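PDB 6SBF: MstE from Scytonema sp. PCC 10023, which probably catalyses, as a class II terpene cyclase, the cyclisation of linear isoprenoid precursors into the polycyclic scaffolds of merosterols. Local coordinates for residues G146-R156 against F169-S180. The protein carries 1 engineered substitution. Sequence-based numbering, arbitrary orientation.
Sequences GIATFAEESIR and FQGWCGAHTCVS
T149 meets H176 at the ring's edge: OG1 lies 2.7 Å from ND1, near the ring plane, and either may donate. On its other side H176 gives NE2 to G171 O (2.8 Å), in the plane of that carbonyl, so the imidazole is pinned at both nitrogens while G174 O sits over one face; W211 also hydrogen-bonds T149 OG1 and meets the histidine edge-to-face. This half is close-packed and buried. H176 N binds I147 O from above the carbonyl plane, and I147 N points almost straight (177°) at S180 OG, 2.9 Å away. That hydroxyl, held beside its own backbone N (chi1 -64°), donates a hydrogen bond to H176 O. I147 CG2 then fills against V179 CG1 at 3.8 Å.

Further along, C173 SG and the F169 ring receive I155 CG2. Beyond them the contact opens towards solvent, where a water bridges E152 OE1, F169 N and Q170 NE2. R156 lays CG over the centre of F169 and grips E152 OE1 side-on with NE (2.9 Å) and NH1; NH1 also reaches V167 O. With an alanine in place of R156, E152 would probably lose its salt-bridge partner and the F169 face the methylene now over it. H176 and A151 occupy the N-cap positions of helices 177-183 and 152-158, so the loops lead into two helix starts, consistent with the connections between helices in an alpha6-alpha6 barrel, the fold of this class II terpene cyclase.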
# COMPACT_ATOMS: atom_id res chain seq x y z
N GLY A 146 15.81 -2.23 -9.51
CA GLY A 146 14.42 -2.29 -9.00
C GLY A 146 13.68 -3.60 -9.33
O GLY A 146 14.25 -4.52 -9.93
N ILE A 147 12.44 -3.67 -8.90
CA ILE A 147 11.63 -4.85 -9.17
C ILE A 147 10.44 -4.48 -10.05
O ILE A 147 9.81 -3.42 -9.85
CB ILE A 147 11.26 -5.54 -7.87
CG1 ILE A 147 10.90 -6.99 -8.11
CG2 ILE A 147 10.20 -4.79 -7.21
CD1 ILE A 147 11.11 -7.84 -6.90
N ALA A 148 10.17 -5.35 -11.01
CA ALA A 148 9.03 -5.22 -11.94
C ALA A 148 7.81 -5.96 -11.37
O ALA A 148 7.95 -7.04 -10.80
CB ALA A 148 9.36 -5.73 -13.31
N THR A 149 6.62 -5.45 -11.62
CA THR A 149 5.38 -6.07 -11.15
C THR A 149 5.16 -7.40 -11.86
O THR A 149 4.87 -8.43 -11.20
CB THR A 149 4.17 -5.16 -11.39
OG1 THR A 149 4.32 -3.96 -10.62
CG2 THR A 149 2.87 -5.80 -10.97
N PHE A 150 5.22 -7.41 -13.18
CA PHE A 150 4.84 -8.57 -13.99
C PHE A 150 5.98 -9.01 -14.89
O PHE A 150 6.77 -8.19 -15.37
CB PHE A 150 3.73 -8.18 -14.95
CG PHE A 150 2.40 -7.91 -14.32
CD1 PHE A 150 1.71 -8.92 -13.65
CD2 PHE A 150 1.83 -6.65 -14.38
CE1 PHE A 150 0.48 -8.66 -13.09
CE2 PHE A 150 0.61 -6.40 -13.78
CZ PHE A 150 -0.08 -7.42 -13.16
N ALA A 151 6.03 -10.30 -15.17
CA ALA A 151 6.78 -10.89 -16.28
C ALA A 151 5.90 -10.78 -17.54
O ALA A 151 4.68 -11.12 -17.48
CB ALA A 151 7.10 -12.32 -15.98
N GLU A 152 6.53 -10.38 -18.62
CA GLU A 152 5.79 -10.02 -19.85
C GLU A 152 4.90 -11.17 -20.33
O GLU A 152 3.73 -10.91 -20.70
CB GLU A 152 6.80 -9.62 -20.92
CG GLU A 152 6.14 -9.14 -22.19
CD GLU A 152 7.01 -8.41 -23.20
OE1 GLU A 152 6.50 -8.07 -24.28
OE2 GLU A 152 8.16 -8.16 -22.88
N GLU A 153 5.44 -12.38 -20.42
CA GLU A 153 4.69 -13.47 -21.08
C GLU A 153 3.52 -13.84 -20.16
O GLU A 153 2.43 -14.11 -20.69
CB GLU A 153 5.65 -14.61 -21.45
CG GLU A 153 6.59 -14.22 -22.61
CD GLU A 153 6.00 -13.55 -23.86
OE1 GLU A 153 6.58 -12.54 -24.32
OE2 GLU A 153 4.98 -14.04 -24.41
N SER A 154 3.68 -13.69 -18.84
CA SER A 154 2.62 -14.01 -17.87
C SER A 154 1.41 -13.11 -18.09
O SER A 154 0.26 -13.62 -18.12
CB SER A 154 3.10 -13.94 -16.47
OG SER A 154 4.14 -14.85 -16.31
N ILE A 155 1.63 -11.81 -18.14
CA ILE A 155 0.52 -10.82 -18.21
C ILE A 155 -0.01 -10.79 -19.65
O ILE A 155 -1.21 -10.64 -19.81
CB ILE A 155 0.96 -9.45 -17.63
CG1 ILE A 155 -0.25 -8.50 -17.55
CG2 ILE A 155 2.14 -8.79 -18.37
CD1 ILE A 155 -1.38 -8.98 -16.68
N ARG A 156 0.82 -10.97 -20.66
CA ARG A 156 0.30 -11.18 -22.03
C ARG A 156 -0.64 -12.41 -22.11
O ARG A 156 -1.65 -12.33 -22.86
CB ARG A 156 1.45 -11.34 -23.02
CG ARG A 156 2.03 -10.00 -23.47
CD ARG A 156 3.03 -10.20 -24.61
NE ARG A 156 3.82 -9.02 -24.95
CZ ARG A 156 3.36 -7.96 -25.60
NH1 ARG A 156 4.17 -6.95 -25.87
NH2 ARG A 156 2.09 -7.91 -25.95
N PHE A 169 4.66 -4.03 -23.79
CA PHE A 169 4.34 -4.18 -22.34
C PHE A 169 5.46 -3.68 -21.43
O PHE A 169 5.48 -3.99 -20.22
CB PHE A 169 3.95 -5.62 -22.02
CG PHE A 169 2.50 -5.91 -22.36
CD1 PHE A 169 1.96 -5.68 -23.61
CD2 PHE A 169 1.65 -6.32 -21.39
CE1 PHE A 169 0.62 -5.97 -23.86
CE2 PHE A 169 0.32 -6.60 -21.62
CZ PHE A 169 -0.20 -6.41 -22.85
N GLN A 170 6.38 -2.87 -21.93
CA GLN A 170 7.57 -2.44 -21.16
C GLN A 170 7.18 -1.50 -20.03
O GLN A 170 7.99 -1.32 -19.09
CB GLN A 170 8.60 -1.80 -22.09
CG GLN A 170 9.24 -2.86 -22.97
CD GLN A 170 9.73 -4.02 -22.13
OE1 GLN A 170 10.60 -3.88 -21.25
NE2 GLN A 170 9.19 -5.19 -22.39
N GLY A 171 6.00 -0.86 -20.07
CA GLY A 171 5.47 -0.12 -18.92
C GLY A 171 5.11 -1.05 -17.78
O GLY A 171 5.67 -0.90 -16.67
N TRP A 172 4.25 -2.02 -18.05
CA TRP A 172 3.79 -2.93 -16.99
C TRP A 172 4.90 -3.88 -16.51
O TRP A 172 4.75 -4.44 -15.41
CB TRP A 172 2.63 -3.74 -17.52
CG TRP A 172 1.37 -2.99 -17.67
CD1 TRP A 172 1.13 -1.66 -17.43
CD2 TRP A 172 0.14 -3.52 -18.18
NE1 TRP A 172 -0.17 -1.36 -17.73
CE2 TRP A 172 -0.80 -2.48 -18.17
CE3 TRP A 172 -0.24 -4.79 -18.57
CZ2 TRP A 172 -2.12 -2.67 -18.54
CZ3 TRP A 172 -1.54 -4.97 -18.96
CH2 TRP A 172 -2.46 -3.92 -18.96
N CYS A 173 5.96 -4.07 -17.28
CA CYS A 173 7.01 -5.10 -17.02
C CYS A 173 8.36 -4.44 -16.72
O CYS A 173 9.36 -5.15 -16.66
CB CYS A 173 7.11 -6.11 -18.15
SG CYS A 173 5.54 -6.95 -18.44
N GLY A 174 8.37 -3.15 -16.49
CA GLY A 174 9.58 -2.45 -16.03
C GLY A 174 9.64 -2.38 -14.53
O GLY A 174 8.65 -2.60 -13.83
N ALA A 175 10.79 -1.92 -14.04
CA ALA A 175 10.94 -1.64 -12.61
C ALA A 175 9.92 -0.60 -12.18
O ALA A 175 9.79 0.44 -12.86
CB ALA A 175 12.34 -1.22 -12.29
N HIS A 176 9.29 -0.82 -11.04
CA HIS A 176 8.24 0.07 -10.48
C HIS A 176 8.67 0.54 -9.10
O HIS A 176 9.01 -0.29 -8.25
CB HIS A 176 6.92 -0.68 -10.40
CG HIS A 176 6.41 -1.03 -11.74
ND1 HIS A 176 5.76 -2.21 -12.04
CD2 HIS A 176 6.47 -0.32 -12.91
CE1 HIS A 176 5.42 -2.19 -13.34
NE2 HIS A 176 5.83 -1.03 -13.90
N THR A 177 8.65 1.83 -8.83
CA THR A 177 9.16 2.32 -7.55
C THR A 177 8.24 1.96 -6.40
O THR A 177 8.72 1.66 -5.29
CB THR A 177 9.43 3.81 -7.69
OG1 THR A 177 10.30 4.04 -8.83
CG2 THR A 177 10.09 4.39 -6.47
N CYS A 178 6.94 1.97 -6.62
CA CYS A 178 5.93 1.63 -5.62
C CYS A 178 6.13 0.15 -5.17
O CYS A 178 6.15 -0.15 -3.98
CB CYS A 178 4.52 1.85 -6.16
SG CYS A 178 4.21 1.17 -7.82
N VAL A 179 6.29 -0.75 -6.13
CA VAL A 179 6.47 -2.18 -5.85
C VAL A 179 7.84 -2.38 -5.23
O VAL A 179 7.97 -3.15 -4.24
CB VAL A 179 6.29 -3.01 -7.10
CG1 VAL A 179 6.48 -4.51 -6.79
CG2 VAL A 179 4.94 -2.74 -7.70
N SER A 180 8.88 -1.72 -5.70
CA SER A 180 10.23 -1.83 -5.13
C SER A 180 10.22 -1.37 -3.67
O SER A 180 10.83 -2.03 -2.80
CB SER A 180 11.20 -1.00 -5.97
OG SER A 180 11.32 -1.49 -7.29
O HOH W 1 7.13 -5.28 -24.47